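Local coordinates for Er-derived vesicles protein ERV41 (PDB 3ZLC) that travels in COPII-coated vesicles from the endoplasmic reticulum, is required for efficient transport of certain secretory proteins to the Golgi and facilitates retrograde transport, at residues V39-T43 / V125-G130; I158-F163 / F236-F240; A86-F91 / Q179-D183; I26-T30 / E151-H156. One frame throughout, in Å; residues are numbered along the deposited sequence.

Contact 1: V39-T43 / V125-G130; sequences VRDQT and VNRVSG
Asp-41 and Gly-130 face each other as an antiparallel, non-hydrogen-bonded pair, with their CA atoms 3.8 Å apart. The pair joins the end of strand 35-41 to the start of strand 130-136. Residues 125-130 are the linker between the two sheets of the beta sandwich in this lumenal domain: strand 117-126 ends in one sheet, an inverse gamma turn centred on Arg-127 follows, and the next strand enters the other. Just past the pair, Gln-42 N donates to Ser-129 O at 3.2 Å. The poorly ordered side chain of Gln-42 lies along the same serine.

Asp-41 is central to the side-chain contact. Its CB rests against Val-128 CG2 at 3.8 Å. Its CG lies between the backbone N and the carbonyl carbon (chi1 62°), which swings the carboxylate towards Asn-126. Asn-126 ND2 donates to Asp-41 OD2 at 3.2 Å, on the syn side and 23° out of the carboxylate plane. The carboxylate and amide planes are 47° apart, and the two side chains cross at about a right angle. OD1 faces its own turn instead, accepting from Met-44 N and weakly from Thr-43 N. On the inner side, Val-39 CG1 meets Val-125 CG1 at 3.9 Å, next to Tyr-238. A water ties the strand ends together, donating to Asp-41 OD2 at 3.2 Å and to Asn-126 O at 2.7 Å.

Contact 2: I158-F163 / F236-F240; sequences INEFSF and FKYNF
Phe-161 and Phe-236 meet between two strands that run in roughly the same direction, with the axes of 160-163 and 236-240 10.9 Å apart at their closest and 23° from parallel. The strands belong to different sheets, so this is side-chain packing in the middle of the beta sandwich.

The two phenylalanines form an offset stack, their side chains running past each other in opposite directions. Their ring centroids are 4.1 Å apart and their planes 18° from parallel. Phe-236 CD2 lies over the centre of the Phe-161 ring and 3.5 Å from Phe-161 CZ, whereas Phe-161 CE1 sits nearer the rim of the Phe-236 ring. Phe-161 CG is anti to the backbone N (chi1 -170°), which carries the ring inward over its partner. Ile-158 CD1 touches the edge of the Phe-236 ring, 3.9 Å from CE2. Replacing Phe-161 by an alanine would probably open a gap over one face of Phe-236 and let that ring shift.

Further along, Phe-163 CZ packs on Tyr-238 CB at 3.8 Å. Phe-163 CD2 reaches Phe-240 CE1 at 4.0 Å.

A classic beta bulge at Asn-159 and Glu-160, opposite Asp-25, interrupts the first strand. Around the contact, Phe-236 also touches Ile-26 of strand 19-28 and Leu-132 of strand 130-136, while Phe-163 meets Tyr-212 edge-to-face and packs on Thr-193 and Val-195 of strand 188-200.

Contact 3: A86-F91 / Q179-D183; sequences AIPAEF and QFNQD
Phe-180 projects from its loop and presses the far end of its ring on Ile-87 and Pro-88. From CB the side chain sets off towards the loop 86-91, with CG lying between the backbone N and the carbonyl carbon (chi1 76°). The contacts then come from the outer ring atoms. CE2 meets Ile-87 CD1 at 3.9 Å. Across the ring from CE2, CE1 touches Pro-88 CD at 3.7 Å. At the tip, CZ is 3.4 Å from Pro-88 CD. Ala-86 O also approaches CZ, at 3.6 Å, lying at the ring edge and in its plane. A serine at Phe-180 would probably leave Pro-88 CD and Ile-87 CD1 without their apolar partner and open a gap between the loops.

Gln-182 makes the second point of contact, reaching over with its chain extended beyond CG. Its OE1 lies 3.4 Å from Pro-88 CG. Its NE2 comes within 3.3 Å of Phe-91 CE1, and the amide and ring planes stand 80° apart.

Each loop is braced from within. Phe-91 N bonds to Pro-88 O at 2.7 Å, closing a tight turn through the short 3-10 segment 89-90. Asn-181 OD1 accepts from Asp-183 N at 2.9 Å.

Phe-180 also packs on Ile-62 and on Val-68 of strand 67-68, an outermost strand of the six-stranded sheet. The arrangement is loop-to-loop packing at the end of a beta sandwich, with an Asx turn at Asn-181 shaping one of the loops.

Contact 4: I26-T30 / E151-H156; sequences IYVNT and ELKFNH
Val-28 and His-156 form an antiparallel, non-hydrogen-bonded pair, with CA atoms 4.5 Å apart, where strand 19-28 ends and strand 156-163, its neighbour in the sandwich's six-stranded sheet, begins. Past the pair the chains are held mainly by polar bonds.

Backbone bonding continues the pairing by one step, as Asn-29 N donates to Asn-155 O at 3.0 Å. At the bridge, His-156 CA lies 3.1 Å from Tyr-27 O in a CA-H...O contact.

Among side-chain bonds, Asn-155 ND2 donates to Asn-29 OD1 at 3.0 Å. The bond is nearly straight (171°), falls on a lone pair in the carbonyl plane, and lies close to the donor's amide plane. The two side chains run side by side in the same direction. Asn-29 CG is anti to its N (chi1 -163°), which lays its amide along that of Asn-155. Thr-30 OG1 donates to Lys-153 O at 2.7 Å, arriving from above the carbonyl plane, 42° out of it.

One water mediates a further link, donating to Asn-29 O and Glu-151 O and accepting from Lys-153 NZ. Apolar contact is slight: Val-28 CG1 lies 4.4 Å from Phe-154 CD1, and Thr-30 CG2 meets Leu-152 CD2 at 4.1 Å.

Other polar ends bond nearby. Asn-29 ND2 bonds to Asn-115 O and Glu-113 O, Asn-155 OD1 to Asn-181 N, Lys-153 NZ to Pro-112 O, and His-156 NE2 to Tyr-191 OH. His-156 ND1 donates to Phe-154 O at 2.9 Å. Both asparagine amides are buried yet bonded at O and at N, which fixes which way round each is turned.

How the contacts relate
From the N terminus, segment 26-30 opens contact 4, 39-43 opens contact 1 and 86-91 opens contact 3. Contact 1 closes first, at 125-130, and so lies wholly within the span of contact 4, which closes at 151-156. Contact 2 opens only after both, at 158-163. Contact 3 closes at 179-183, crossing all the others, and contact 2 closes last, at 236-240. Contacts 1 and 2 join the two sheets and touch through Gly-130 and Tyr-238. Contact 4 fastens neighbouring strands of one sheet and meets contact 2 at Ile-26 and Phe-236. Contact 3 adds an outlying loop beside contact 4, on the far side of the chain's centre from contact 1.

Contact 1: V39-T43 / V125-G130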
loop_
_atom_site.group_PDB
_atom_site.type_symbol
_atom_site.label_atom_id
_atom_site.label_comp_id
_atom_site.label_asym_id
_atom_site.label_seq_id
_atom_site.Cartn_x
_atom_site.Cartn_y
_atom_site.Cartn_z
ATOM N N VAL A 39 7.369 -2.334 -9.864
ATOM C CA VAL A 39 6.795 -3.660 -9.645
ATOM C C VAL A 39 7.836 -4.656 -10.133
ATOM O O VAL A 39 8.503 -4.437 -11.159
ATOM C CB VAL A 39 5.457 -3.881 -10.403
ATOM C CG1 VAL A 39 5.053 -5.352 -10.357
ATOM C CG2 VAL A 39 4.356 -3.062 -9.793
ATOM N N ARG A 40 8.037 -5.734 -9.389
ATOM C CA ARG A 40 8.801 -6.827 -9.965
ATOM C C ARG A 40 8.206 -8.141 -9.518
ATOM O O ARG A 40 7.509 -8.195 -8.502
ATOM C CB ARG A 40 10.286 -6.727 -9.630
ATOM C CG ARG A 40 10.604 -6.675 -8.161
ATOM C CD ARG A 40 11.972 -7.287 -7.934
ATOM N NE ARG A 40 12.330 -7.352 -6.519
ATOM C CZ ARG A 40 13.512 -7.756 -6.063
ATOM N NH1 ARG A 40 14.461 -8.130 -6.913
ATOM N NH2 ARG A 40 13.745 -7.782 -4.758
ATOM N N ASP A 41 8.445 -9.197 -10.289
ATOM C CA ASP A 41 7.941 -10.510 -9.898
ATOM C C ASP A 41 8.882 -11.621 -10.330
ATOM O O ASP A 41 9.956 -11.358 -10.880
ATOM C CB ASP A 41 6.490 -10.735 -10.378
ATOM C CG ASP A 41 6.342 -10.709 -11.901
ATOM O OD1 ASP A 41 7.197 -11.273 -12.612
ATOM O OD2 ASP A 41 5.344 -10.136 -12.387
ATOM N N GLN A 42 8.483 -12.861 -10.075
ATOM C CA GLN A 42 9.306 -14.009 -10.434
ATOM C C GLN A 42 9.696 -13.984 -11.909
ATOM O O GLN A 42 10.827 -14.305 -12.267
ATOM C CB GLN A 42 8.554 -15.300 -10.125
ATOM C CG GLN A 42 7.733 -15.229 -8.865
ATOM C CD GLN A 42 7.717 -16.539 -8.115
ATOM O OE1 GLN A 42 8.279 -16.650 -7.026
ATOM N NE2 GLN A 42 7.067 -17.541 -8.691
ATOM N N THR A 43 8.759 -13.565 -12.751
ATOM C CA THR A 43 8.945 -13.612 -14.196
ATOM C C THR A 43 9.775 -12.447 -14.732
ATOM O O THR A 43 10.507 -12.604 -15.709
ATOM C CB THR A 43 7.585 -13.638 -14.931
ATOM O OG1 THR A 43 6.937 -12.367 -14.798
ATOM C CG2 THR A 43 6.679 -14.728 -14.358
ATOM N N VAL A 125 -0.965 -6.764 -12.499
ATOM C CA VAL A 125 0.295 -7.483 -12.360
ATOM C C VAL A 125 0.058 -8.961 -12.651
ATOM O O VAL A 125 -1.083 -9.445 -12.594
ATOM C CB VAL A 125 0.914 -7.297 -10.948
ATOM C CG1 VAL A 125 1.169 -5.831 -10.653
ATOM C CG2 VAL A 125 0.000 -7.898 -9.866
ATOM N N ASN A 126 1.119 -9.684 -12.977
ATOM C CA ASN A 126 0.980 -11.126 -13.118
ATOM C C ASN A 126 0.606 -11.666 -11.755
ATOM O O ASN A 126 1.116 -11.174 -10.738
ATOM C CB ASN A 126 2.287 -11.757 -13.605
ATOM C CG ASN A 126 2.670 -11.302 -14.997
ATOM O OD1 ASN A 126 1.833 -11.258 -15.898
ATOM N ND2 ASN A 126 3.943 -10.956 -15.180
ATOM N N ARG A 127 -0.290 -12.652 -11.715
ATOM C CA ARG A 127 -0.734 -13.226 -10.444
ATOM C C ARG A 127 0.282 -14.279 -10.002
ATOM O O ARG A 127 -0.000 -15.491 -9.997
ATOM C CB ARG A 127 -2.147 -13.824 -10.582
ATOM C CG ARG A 127 -2.852 -14.125 -9.247
ATOM C CD ARG A 127 -4.240 -14.790 -9.427
ATOM N NE ARG A 127 -4.737 -15.252 -8.125
ATOM C CZ ARG A 127 -5.528 -14.543 -7.323
ATOM N NH1 ARG A 127 -5.953 -13.330 -7.691
ATOM N NH2 ARG A 127 -5.896 -15.047 -6.152
ATOM N N VAL A 128 1.483 -13.806 -9.671
ATOM C CA VAL A 128 2.561 -14.657 -9.161
ATOM C C VAL A 128 3.233 -13.905 -8.014
ATOM O O VAL A 128 2.955 -12.728 -7.796
ATOM C CB VAL A 128 3.624 -14.989 -10.250
ATOM C CG1 VAL A 128 3.032 -15.848 -11.356
ATOM C CG2 VAL A 128 4.221 -13.709 -10.825
ATOM N N SER A 129 4.109 -14.578 -7.277
ATOM C CA SER A 129 4.842 -13.910 -6.204
ATOM C C SER A 129 5.574 -12.666 -6.742
ATOM O O SER A 129 6.324 -12.744 -7.709
ATOM C CB SER A 129 5.843 -14.874 -5.563
ATOM O OG SER A 129 6.545 -14.222 -4.522
ATOM N N GLY A 130 5.336 -11.513 -6.133
ATOM C CA GLY A 130 5.986 -10.300 -6.606
ATOM C C GLY A 130 6.029 -9.246 -5.529
ATOM O O GLY A 130 5.728 -9.524 -4.364
HETATM O O HOH W 1 3.371 -9.901 -9.921
#

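Contact 2: I158-F163 / F236-F240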
loop_
_atom_site.group_PDB
_atom_site.type_symbol
_atom_site.label_atom_id
_atom_site.label_comp_id
_atom_site.label_asym_id
_atom_site.label_seq_id
_atom_site.Cartn_x
_atom_site.Cartn_y
_atom_site.Cartn_z
ATOM N N ILE A 158 -2.343 4.356 4.451
ATOM C CA ILE A 158 -2.887 3.501 3.406
ATOM C C ILE A 158 -4.398 3.624 3.481
ATOM O O ILE A 158 -5.013 3.111 4.423
ATOM C CB ILE A 158 -2.472 2.012 3.612
ATOM C CG1 ILE A 158 -0.946 1.871 3.490
ATOM C CG2 ILE A 158 -3.155 1.118 2.566
ATOM C CD1 ILE A 158 -0.373 0.557 4.080
ATOM N N ASN A 159 -5.004 4.306 2.513
ATOM C CA ASN A 159 -6.460 4.406 2.504
ATOM C C ASN A 159 -7.050 3.143 1.899
ATOM O O ASN A 159 -8.061 2.626 2.391
ATOM C CB ASN A 159 -6.927 5.648 1.734
ATOM C CG ASN A 159 -6.378 6.913 2.321
ATOM O OD1 ASN A 159 -6.585 7.182 3.508
ATOM N ND2 ASN A 159 -5.625 7.685 1.513
ATOM N N GLU A 160 -6.400 2.644 0.852
ATOM C CA GLU A 160 -6.777 1.364 0.242
ATOM C C GLU A 160 -5.559 0.593 -0.226
ATOM O O GLU A 160 -4.606 1.180 -0.752
ATOM C CB GLU A 160 -7.706 1.570 -0.973
ATOM C CG GLU A 160 -8.168 0.207 -1.562
ATOM C CD GLU A 160 -9.004 0.336 -2.829
ATOM O OE1 GLU A 160 -9.182 1.474 -3.319
ATOM O OE2 GLU A 160 -9.471 -0.714 -3.340
ATOM N N PHE A 161 -5.599 -0.726 -0.038
ATOM C CA PHE A 161 -4.663 -1.633 -0.688
ATOM C C PHE A 161 -5.391 -2.966 -0.844
ATOM O O PHE A 161 -5.646 -3.652 0.144
ATOM C CB PHE A 161 -3.387 -1.822 0.133
ATOM C CG PHE A 161 -2.321 -2.550 -0.616
ATOM C CD1 PHE A 161 -1.614 -1.904 -1.621
ATOM C CD2 PHE A 161 -2.046 -3.889 -0.349
ATOM C CE1 PHE A 161 -0.632 -2.568 -2.344
ATOM C CE2 PHE A 161 -1.071 -4.559 -1.064
ATOM C CZ PHE A 161 -0.366 -3.901 -2.067
ATOM N N SER A 162 -5.768 -3.306 -2.072
ATOM C CA SER A 162 -6.622 -4.473 -2.307
ATOM C C SER A 162 -6.206 -5.142 -3.607
ATOM O O SER A 162 -5.447 -4.555 -4.408
ATOM C CB SER A 162 -8.101 -4.059 -2.374
ATOM O OG SER A 162 -8.327 -3.200 -3.480
ATOM N N PHE A 163 -6.698 -6.363 -3.803
ATOM C CA PHE A 163 -6.393 -7.179 -4.984
ATOM C C PHE A 163 -7.692 -7.545 -5.650
ATOM O O PHE A 163 -8.597 -8.112 -5.000
ATOM C CB PHE A 163 -5.708 -8.483 -4.562
ATOM C CG PHE A 163 -4.366 -8.276 -3.922
ATOM C CD1 PHE A 163 -4.265 -8.004 -2.567
ATOM C CD2 PHE A 163 -3.207 -8.312 -4.689
ATOM C CE1 PHE A 163 -3.023 -7.796 -1.967
ATOM C CE2 PHE A 163 -1.947 -8.105 -4.097
ATOM C CZ PHE A 163 -1.863 -7.847 -2.736
ATOM N N PHE A 236 5.416 -3.616 -0.586
ATOM C CA PHE A 236 4.307 -4.559 -0.448
ATOM C C PHE A 236 4.694 -5.851 -1.147
ATOM O O PHE A 236 4.743 -5.897 -2.377
ATOM C CB PHE A 236 3.062 -3.997 -1.118
ATOM C CG PHE A 236 2.563 -2.707 -0.499
ATOM C CD1 PHE A 236 3.022 -1.478 -0.953
ATOM C CD2 PHE A 236 1.614 -2.728 0.526
ATOM C CE1 PHE A 236 2.547 -0.273 -0.396
ATOM C CE2 PHE A 236 1.136 -1.533 1.089
ATOM C CZ PHE A 236 1.605 -0.306 0.627
ATOM N N LYS A 237 5.010 -6.884 -0.378
ATOM C CA LYS A 237 5.299 -8.182 -0.975
ATOM C C LYS A 237 3.998 -8.951 -1.051
ATOM O O LYS A 237 3.162 -8.886 -0.133
ATOM C CB LYS A 237 6.324 -8.956 -0.146
ATOM C CG LYS A 237 7.655 -8.234 -0.007
ATOM C CD LYS A 237 8.818 -9.141 -0.379
ATOM C CE LYS A 237 10.154 -8.438 -0.157
ATOM N NZ LYS A 237 11.320 -9.287 -0.547
ATOM N N TYR A 238 3.786 -9.649 -2.160
ATOM C CA TYR A 238 2.543 -10.405 -2.280
ATOM C C TYR A 238 2.770 -11.789 -2.858
ATOM O O TYR A 238 3.644 -11.999 -3.699
ATOM C CB TYR A 238 1.494 -9.625 -3.098
ATOM C CG TYR A 238 2.032 -9.052 -4.395
ATOM C CD1 TYR A 238 2.090 -9.835 -5.540
ATOM C CD2 TYR A 238 2.473 -7.731 -4.478
ATOM C CE1 TYR A 238 2.560 -9.333 -6.731
ATOM C CE2 TYR A 238 2.962 -7.214 -5.689
ATOM C CZ TYR A 238 3.000 -8.026 -6.806
ATOM O OH TYR A 238 3.480 -7.565 -8.023
ATOM N N ASN A 239 1.995 -12.744 -2.365
ATOM C CA ASN A 239 1.957 -14.063 -2.974
ATOM C C ASN A 239 0.516 -14.547 -2.970
ATOM O O ASN A 239 -0.315 -14.050 -2.196
ATOM C CB ASN A 239 2.849 -15.049 -2.231
ATOM C CG ASN A 239 3.332 -16.158 -3.130
ATOM O OD1 ASN A 239 2.724 -16.426 -4.182
ATOM N ND2 ASN A 239 4.431 -16.805 -2.745
ATOM N N PHE A 240 0.221 -15.520 -3.821
ATOM C CA PHE A 240 -1.158 -15.956 -4.018
ATOM C C PHE A 240 -1.296 -17.412 -3.628
ATOM O O PHE A 240 -0.580 -18.275 -4.134
ATOM C CB PHE A 240 -1.572 -15.709 -5.478
ATOM C CG PHE A 240 -1.426 -14.258 -5.886
ATOM C CD1 PHE A 240 -2.455 -13.359 -5.665
ATOM C CD2 PHE A 240 -0.229 -13.792 -6.442
ATOM C CE1 PHE A 240 -2.315 -12.009 -6.015
ATOM C CE2 PHE A 240 -0.078 -12.440 -6.787
ATOM C CZ PHE A 240 -1.125 -11.553 -6.576
#

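Contact 3: A86-F91 / Q179-D183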
loop_
_atom_site.group_PDB
_atom_site.type_symbol
_atom_site.label_atom_id
_atom_site.label_comp_id
_atom_site.label_asym_id
_atom_site.label_seq_id
_atom_site.Cartn_x
_atom_site.Cartn_y
_atom_site.Cartn_z
ATOM N N ALA A 86 -3.587 9.398 19.133
ATOM C CA ALA A 86 -2.164 9.210 18.815
ATOM C C ALA A 86 -1.626 10.119 17.704
ATOM O O ALA A 86 -0.409 10.265 17.553
ATOM C CB ALA A 86 -1.885 7.759 18.473
ATOM N N ILE A 87 -2.520 10.700 16.913
ATOM C CA ILE A 87 -2.112 11.603 15.846
ATOM C C ILE A 87 -1.714 12.947 16.428
ATOM O O ILE A 87 -2.539 13.601 17.073
ATOM C CB ILE A 87 -3.248 11.845 14.844
ATOM C CG1 ILE A 87 -3.692 10.524 14.236
ATOM C CG2 ILE A 87 -2.793 12.792 13.734
ATOM C CD1 ILE A 87 -2.540 9.798 13.632
ATOM N N PRO A 88 -0.449 13.360 16.208
ATOM C CA PRO A 88 -0.058 14.730 16.549
ATOM C C PRO A 88 -1.021 15.666 15.830
ATOM O O PRO A 88 -1.173 15.545 14.612
ATOM C CB PRO A 88 1.354 14.851 15.954
ATOM C CG PRO A 88 1.867 13.446 15.871
ATOM C CD PRO A 88 0.646 12.609 15.565
ATOM N N ALA A 89 -1.681 16.558 16.566
ATOM C CA ALA A 89 -2.697 17.437 15.986
ATOM C C ALA A 89 -2.152 18.255 14.812
ATOM O O ALA A 89 -2.918 18.780 13.994
ATOM C CB ALA A 89 -3.287 18.348 17.060
ATOM N N GLU A 90 -0.826 18.359 14.748
ATOM C CA GLU A 90 -0.125 18.952 13.618
ATOM C C GLU A 90 -0.446 18.230 12.313
ATOM O O GLU A 90 -0.372 18.824 11.240
ATOM C CB GLU A 90 1.391 18.896 13.856
ATOM C CG GLU A 90 1.897 19.744 15.024
ATOM C CD GLU A 90 3.114 19.139 15.705
ATOM O OE1 GLU A 90 3.203 17.893 15.775
ATOM O OE2 GLU A 90 3.976 19.910 16.176
ATOM N N PHE A 91 -0.797 16.950 12.392
ATOM C CA PHE A 91 -0.945 16.162 11.176
ATOM C C PHE A 91 -2.383 15.843 10.795
ATOM O O PHE A 91 -2.661 14.912 10.026
ATOM C CB PHE A 91 -0.045 14.930 11.226
ATOM C CG PHE A 91 1.419 15.273 11.193
ATOM C CD1 PHE A 91 2.075 15.695 12.345
ATOM C CD2 PHE A 91 2.129 15.219 10.001
ATOM C CE1 PHE A 91 3.417 16.031 12.314
ATOM C CE2 PHE A 91 3.471 15.554 9.963
ATOM C CZ PHE A 91 4.117 15.959 11.122
ATOM N N GLN A 179 1.292 4.489 9.313
ATOM C CA GLN A 179 2.503 4.369 10.114
ATOM C C GLN A 179 3.269 5.682 10.031
ATOM O O GLN A 179 3.428 6.259 8.953
ATOM C CB GLN A 179 3.358 3.187 9.630
ATOM C CG GLN A 179 2.720 1.830 9.954
ATOM C CD GLN A 179 3.709 0.668 9.998
ATOM O OE1 GLN A 179 4.533 0.576 10.909
ATOM N NE2 GLN A 179 3.611 -0.239 9.020
ATOM N N PHE A 180 3.728 6.164 11.178
ATOM C CA PHE A 180 4.561 7.348 11.200
ATOM C C PHE A 180 5.466 7.345 12.416
ATOM O O PHE A 180 5.145 6.770 13.456
ATOM C CB PHE A 180 3.716 8.622 11.177
ATOM C CG PHE A 180 3.085 8.942 12.484
ATOM C CD1 PHE A 180 3.751 9.730 13.414
ATOM C CD2 PHE A 180 1.826 8.464 12.789
ATOM C CE1 PHE A 180 3.176 10.023 14.633
ATOM C CE2 PHE A 180 1.239 8.767 14.002
ATOM C CZ PHE A 180 1.915 9.539 14.928
ATOM N N ASN A 181 6.594 8.019 12.278
ATOM C CA ASN A 181 7.566 8.120 13.356
ATOM C C ASN A 181 8.365 9.362 13.036
ATOM O O ASN A 181 9.189 9.352 12.119
ATOM C CB ASN A 181 8.477 6.878 13.393
ATOM C CG ASN A 181 9.464 6.895 14.566
ATOM O OD1 ASN A 181 9.868 7.957 15.057
ATOM N ND2 ASN A 181 9.867 5.708 15.007
ATOM N N GLN A 182 8.109 10.436 13.773
ATOM C CA GLN A 182 8.741 11.712 13.476
ATOM C C GLN A 182 10.246 11.653 13.735
ATOM O O GLN A 182 11.005 12.462 13.200
ATOM C CB GLN A 182 8.066 12.841 14.271
ATOM C CG GLN A 182 6.543 12.888 14.094
ATOM C CD GLN A 182 5.904 14.138 14.686
ATOM O OE1 GLN A 182 5.180 14.071 15.684
ATOM N NE2 GLN A 182 6.157 15.284 14.060
ATOM N N ASP A 183 10.670 10.672 14.528
ATOM C CA ASP A 183 12.085 10.484 14.837
ATOM C C ASP A 183 12.792 9.534 13.855
ATOM O O ASP A 183 14.014 9.521 13.772
ATOM C CB ASP A 183 12.246 9.983 16.278
ATOM C CG ASP A 183 11.782 11.006 17.304
ATOM O OD1 ASP A 183 11.834 12.219 17.007
ATOM O OD2 ASP A 183 11.362 10.592 18.409
#

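Contact 4: I26-T30 / E151-H156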
loop_
_atom_site.group_PDB
_atom_site.type_symbol
_atom_site.label_atom_id
_atom_site.label_comp_id
_atom_site.label_asym_id
_atom_site.label_seq_id
_atom_site.Cartn_x
_atom_site.Cartn_y
_atom_site.Cartn_z
ATOM N N ILE A 26 -2.755 5.733 -1.298
ATOM C CA ILE A 26 -1.817 5.918 -0.187
ATOM C C ILE A 26 -1.369 7.387 -0.117
ATOM O O ILE A 26 -1.280 8.042 -1.158
ATOM C CB ILE A 26 -0.589 4.983 -0.392
ATOM C CG1 ILE A 26 -1.055 3.522 -0.406
ATOM C CG2 ILE A 26 0.475 5.174 0.691
ATOM C CD1 ILE A 26 0.051 2.529 -0.590
ATOM N N TYR A 27 -1.098 7.898 1.089
ATOM C CA TYR A 27 -0.477 9.215 1.233
ATOM C C TYR A 27 0.938 8.903 1.693
ATOM O O TYR A 27 1.122 8.093 2.593
ATOM C CB TYR A 27 -1.159 10.059 2.320
ATOM C CG TYR A 27 -2.634 10.367 2.108
ATOM C CD1 TYR A 27 -3.197 10.402 0.832
ATOM C CD2 TYR A 27 -3.460 10.621 3.191
ATOM C CE1 TYR A 27 -4.557 10.698 0.653
ATOM C CE2 TYR A 27 -4.808 10.912 3.028
ATOM C CZ TYR A 27 -5.354 10.945 1.759
ATOM O OH TYR A 27 -6.696 11.238 1.597
ATOM N N VAL A 28 1.931 9.521 1.067
ATOM C CA VAL A 28 3.331 9.377 1.497
ATOM C C VAL A 28 3.829 10.754 1.927
ATOM O O VAL A 28 3.542 11.745 1.255
ATOM C CB VAL A 28 4.234 8.861 0.344
ATOM C CG1 VAL A 28 5.683 8.711 0.818
ATOM C CG2 VAL A 28 3.722 7.507 -0.183
ATOM N N ASN A 29 4.574 10.816 3.035
ATOM C CA ASN A 29 5.072 12.085 3.604
ATOM C C ASN A 29 6.297 12.613 2.847
ATOM O O ASN A 29 7.214 13.187 3.441
ATOM C CB ASN A 29 5.404 11.851 5.092
ATOM C CG ASN A 29 5.550 13.128 5.916
ATOM O OD1 ASN A 29 5.864 13.038 7.103
ATOM N ND2 ASN A 29 5.311 14.310 5.315
ATOM N N THR A 30 6.281 12.450 1.523
ATOM C CA THR A 30 7.336 12.966 0.636
ATOM C C THR A 30 6.686 13.523 -0.635
ATOM O O THR A 30 5.665 12.991 -1.098
ATOM C CB THR A 30 8.325 11.840 0.242
ATOM O OG1 THR A 30 8.902 11.262 1.429
ATOM C CG2 THR A 30 9.439 12.372 -0.667
ATOM N N GLU A 151 14.566 15.523 2.717
ATOM C CA GLU A 151 13.309 15.559 1.977
ATOM C C GLU A 151 12.515 14.281 2.070
ATOM O O GLU A 151 11.309 14.287 1.801
ATOM C CB GLU A 151 13.584 15.840 0.499
ATOM C CG GLU A 151 14.323 17.131 0.280
ATOM C CD GLU A 151 13.767 18.228 1.157
ATOM O OE1 GLU A 151 12.535 18.449 1.114
ATOM O OE2 GLU A 151 14.555 18.859 1.898
ATOM N N LEU A 152 13.193 13.191 2.429
ATOM C CA LEU A 152 12.605 11.852 2.405
ATOM C C LEU A 152 11.979 11.486 3.736
ATOM O O LEU A 152 12.651 11.493 4.766
ATOM C CB LEU A 152 13.665 10.799 2.099
ATOM C CG LEU A 152 14.292 10.739 0.720
ATOM C CD1 LEU A 152 14.973 9.395 0.566
ATOM C CD2 LEU A 152 13.215 10.923 -0.323
ATOM N N LYS A 153 10.695 11.150 3.716
ATOM C CA LYS A 153 10.024 10.692 4.919
ATOM C C LYS A 153 9.004 9.657 4.501
ATOM O O LYS A 153 8.111 9.958 3.703
ATOM C CB LYS A 153 9.326 11.853 5.629
ATOM C CG LYS A 153 10.261 12.914 6.191
ATOM C CD LYS A 153 9.568 13.747 7.260
ATOM C CE LYS A 153 8.911 14.975 6.673
ATOM N NZ LYS A 153 9.921 15.933 6.146
ATOM N N PHE A 154 9.131 8.440 5.023
ATOM C CA PHE A 154 8.240 7.364 4.590
ATOM C C PHE A 154 7.076 7.068 5.536
ATOM O O PHE A 154 6.445 6.010 5.448
ATOM C CB PHE A 154 9.043 6.106 4.224
ATOM C CG PHE A 154 9.887 6.290 2.984
ATOM C CD1 PHE A 154 9.290 6.372 1.732
ATOM C CD2 PHE A 154 11.272 6.409 3.073
ATOM C CE1 PHE A 154 10.065 6.559 0.576
ATOM C CE2 PHE A 154 12.055 6.594 1.929
ATOM C CZ PHE A 154 11.451 6.670 0.679
ATOM N N ASN A 155 6.771 8.018 6.418
ATOM C CA ASN A 155 5.469 8.020 7.082
ATOM C C ASN A 155 4.409 7.885 5.995
ATOM O O ASN A 155 4.547 8.439 4.908
ATOM C CB ASN A 155 5.254 9.330 7.856
ATOM C CG ASN A 155 6.379 9.620 8.824
ATOM O OD1 ASN A 155 6.779 8.754 9.597
ATOM N ND2 ASN A 155 6.909 10.836 8.773
ATOM N N HIS A 156 3.356 7.120 6.252
ATOM C CA HIS A 156 2.387 6.920 5.186
ATOM C C HIS A 156 1.023 6.566 5.736
ATOM O O HIS A 156 0.894 6.135 6.889
ATOM C CB HIS A 156 2.871 5.834 4.211
ATOM C CG HIS A 156 3.071 4.495 4.850
ATOM N ND1 HIS A 156 4.213 4.173 5.548
ATOM C CD2 HIS A 156 2.275 3.393 4.901
ATOM C CE1 HIS A 156 4.119 2.932 6.003
ATOM N NE2 HIS A 156 2.955 2.438 5.622
HETATM O O HOH W 2 9.320 14.766 3.337
#